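Local coordinates for protein aspartate-semialdehyde dehydrogenase (PDB 5CEF) that catalyses the NADPH-dependent reductive dephosphorylation of 4-phospho-L-aspartate to L-aspartate semialdehyde, the second step of the fungal pathway to methionine and threonine, at residues A[183-188]-A[258-263]. Residues are numbered along the deposited sequence; the frame is centred on the assembly and turned at random.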
loop_
_atom_site.group_PDB
_atom_site.type_symbol
_atom_site.label_atom_id
_atom_site.label_comp_id
_atom_site.label_asym_id
_atom_site.label_seq_id
_atom_site.Cartn_x
_atom_site.Cartn_y
_atom_site.Cartn_z
ATOM N N THR A 183 -14.732 16.812 3.069
ATOM C CA THR A 183 -13.761 15.918 3.629
ATOM C C THR A 183 -12.663 15.722 2.565
ATOM O O THR A 183 -12.973 15.410 1.432
ATOM C CB THR A 183 -14.405 14.561 4.014
ATOM O OG1 THR A 183 -15.405 14.746 5.023
ATOM C CG2 THR A 183 -13.353 13.616 4.564
ATOM N N THR A 184 -11.394 15.859 2.941
ATOM C CA THR A 184 -10.315 15.582 2.014
ATOM C C THR A 184 -9.619 14.260 2.313
ATOM O O THR A 184 -9.563 13.795 3.466
ATOM C CB THR A 184 -9.226 16.675 1.993
ATOM O OG1 THR A 184 -8.548 16.701 3.245
ATOM C CG2 THR A 184 -9.826 18.015 1.725
ATOM N N LEU A 185 -9.108 13.658 1.231
ATOM C CA LEU A 185 -8.263 12.493 1.287
ATOM C C LEU A 185 -6.979 12.874 0.566
ATOM O O LEU A 185 -6.899 12.852 -0.665
ATOM C CB LEU A 185 -8.930 11.304 0.614
ATOM C CG LEU A 185 -10.121 10.641 1.289
ATOM C CD1 LEU A 185 -11.305 11.571 1.334
ATOM C CD2 LEU A 185 -10.539 9.380 0.542
ATOM N N GLN A 186 -5.959 13.222 1.335
ATOM C CA GLN A 186 -4.777 13.828 0.782
ATOM C C GLN A 186 -3.664 12.813 0.632
ATOM O O GLN A 186 -3.423 12.015 1.493
ATOM C CB GLN A 186 -4.394 15.074 1.618
ATOM C CG GLN A 186 -5.563 16.075 1.651
ATOM C CD GLN A 186 -5.327 17.344 2.458
ATOM O OE1 GLN A 186 -6.271 17.901 3.040
ATOM N NE2 GLN A 186 -4.108 17.820 2.469
ATOM N N ALA A 187 -3.014 12.871 -0.517
ATOM C CA ALA A 187 -1.859 12.081 -0.844
ATOM C C ALA A 187 -0.677 12.523 -0.037
ATOM O O ALA A 187 -0.706 13.591 0.549
ATOM C CB ALA A 187 -1.559 12.210 -2.346
ATOM N N ILE A 188 0.395 11.741 -0.122
ATOM C CA ILE A 188 1.627 12.002 0.657
ATOM C C ILE A 188 2.637 12.938 -0.010
ATOM O O ILE A 188 3.387 13.551 0.687
ATOM C CB ILE A 188 2.360 10.691 1.094
ATOM C CG1 ILE A 188 2.964 9.928 -0.078
ATOM C CG2 ILE A 188 1.393 9.741 1.771
ATOM C CD1 ILE A 188 4.426 10.162 -0.254
ATOM N N THR A 258 -7.897 14.173 -3.128
ATOM C CA THR A 258 -9.301 13.982 -3.440
ATOM C C THR A 258 -10.163 14.702 -2.417
ATOM O O THR A 258 -9.818 14.739 -1.245
ATOM C CB THR A 258 -9.609 12.494 -3.408
ATOM O OG1 THR A 258 -8.755 11.824 -4.358
ATOM C CG2 THR A 258 -11.040 12.244 -3.724
ATOM N N GLY A 259 -11.257 15.321 -2.858
ATOM C CA GLY A 259 -12.167 16.040 -1.957
ATOM C C GLY A 259 -13.609 15.628 -2.172
ATOM O O GLY A 259 -14.034 15.481 -3.314
ATOM N N CYS A 260 -14.336 15.443 -1.087
ATOM C CA CYS A 260 -15.735 15.071 -1.126
ATOM C C CYS A 260 -16.547 16.257 -0.585
ATOM O O CYS A 260 -16.503 16.542 0.589
ATOM C CB CYS A 260 -15.966 13.834 -0.246
ATOM S SG CYS A 260 -15.146 12.298 -0.793
ATOM N N VAL A 261 -17.268 16.946 -1.464
ATOM C CA VAL A 261 -17.773 18.272 -1.204
ATOM C C VAL A 261 -19.286 18.314 -1.298
ATOM O O VAL A 261 -19.858 17.788 -2.251
ATOM C CB VAL A 261 -17.168 19.284 -2.203
ATOM C CG1 VAL A 261 -17.582 20.718 -1.881
ATOM C CG2 VAL A 261 -15.649 19.220 -2.170
ATOM N N SER A 262 -19.934 18.935 -0.318
ATOM C CA SER A 262 -21.373 19.258 -0.429
ATOM C C SER A 262 -21.576 20.776 -0.399
ATOM O O SER A 262 -20.942 21.467 0.372
ATOM C CB SER A 262 -22.173 18.609 0.692
ATOM O OG SER A 262 -21.980 17.191 0.691
ATOM N N VAL A 263 -22.452 21.276 -1.253
ATOM C CA VAL A 263 -22.623 22.697 -1.420
ATOM C C VAL A 263 -24.076 23.094 -1.362
ATOM O O VAL A 263 -24.930 22.454 -1.970
ATOM C CB VAL A 263 -22.060 23.158 -2.766
ATOM C CG1 VAL A 263 -22.290 24.648 -2.962
ATOM C CG2 VAL A 263 -20.570 22.906 -2.837
HETATM O O HOH W 1 -6.505 11.198 -2.889
#
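Thr258 and Leu185 face each other as a hydrogen-bonded antiparallel pair. Leu185 N reaches Thr258 O at 2.8 Å in a nearly straight bond, and Thr258 N returns one to Leu185 O at 3.0 Å. Leu185 O also accepts a hydrogen bond from a water, O to O 2.8 Å. That water accepts the hydroxyl of Thr258 in turn (OG1 to water O 2.8 Å); the torsion, with OG1 anti to the carbonyl carbon and beside the backbone N (chi1 -58°), turns the hydroxyl to the water. A beta-branched residue with one polar arm thus suits the place: the hydroxyl meets the water, while the side chain also packs on Val339 and Leu341. Strands 177-186 and 257-265 are adjacent interior strands in the mixed sheet of the dimerisation domain; the short segments here run antiparallel, at 171°. The pairing ends beside His257, the predicted proton acceptor, whose ND1 bonds Ala187 N. Thr183 and Cys260 make the second hydrogen-bonded pair, with Cys260 N to Thr183 O at 2.9 Å. Leu185, Thr258, Thr183 and Cys260 share one face of the sheet, which meets a second subunit: Leu185 packs on its Thr249 and Cys260 on its Thr183. Between the two pairs, Thr184 and Gly259 form the non-hydrogen-bonded pair, CA to CA 4.4 Å as is normal for that kind; glycine puts no side chain beside Thr184. On the face opposite Leu185 and Thr258, Thr184 OG1 donates to Gln186 OE1 at 2.6 Å.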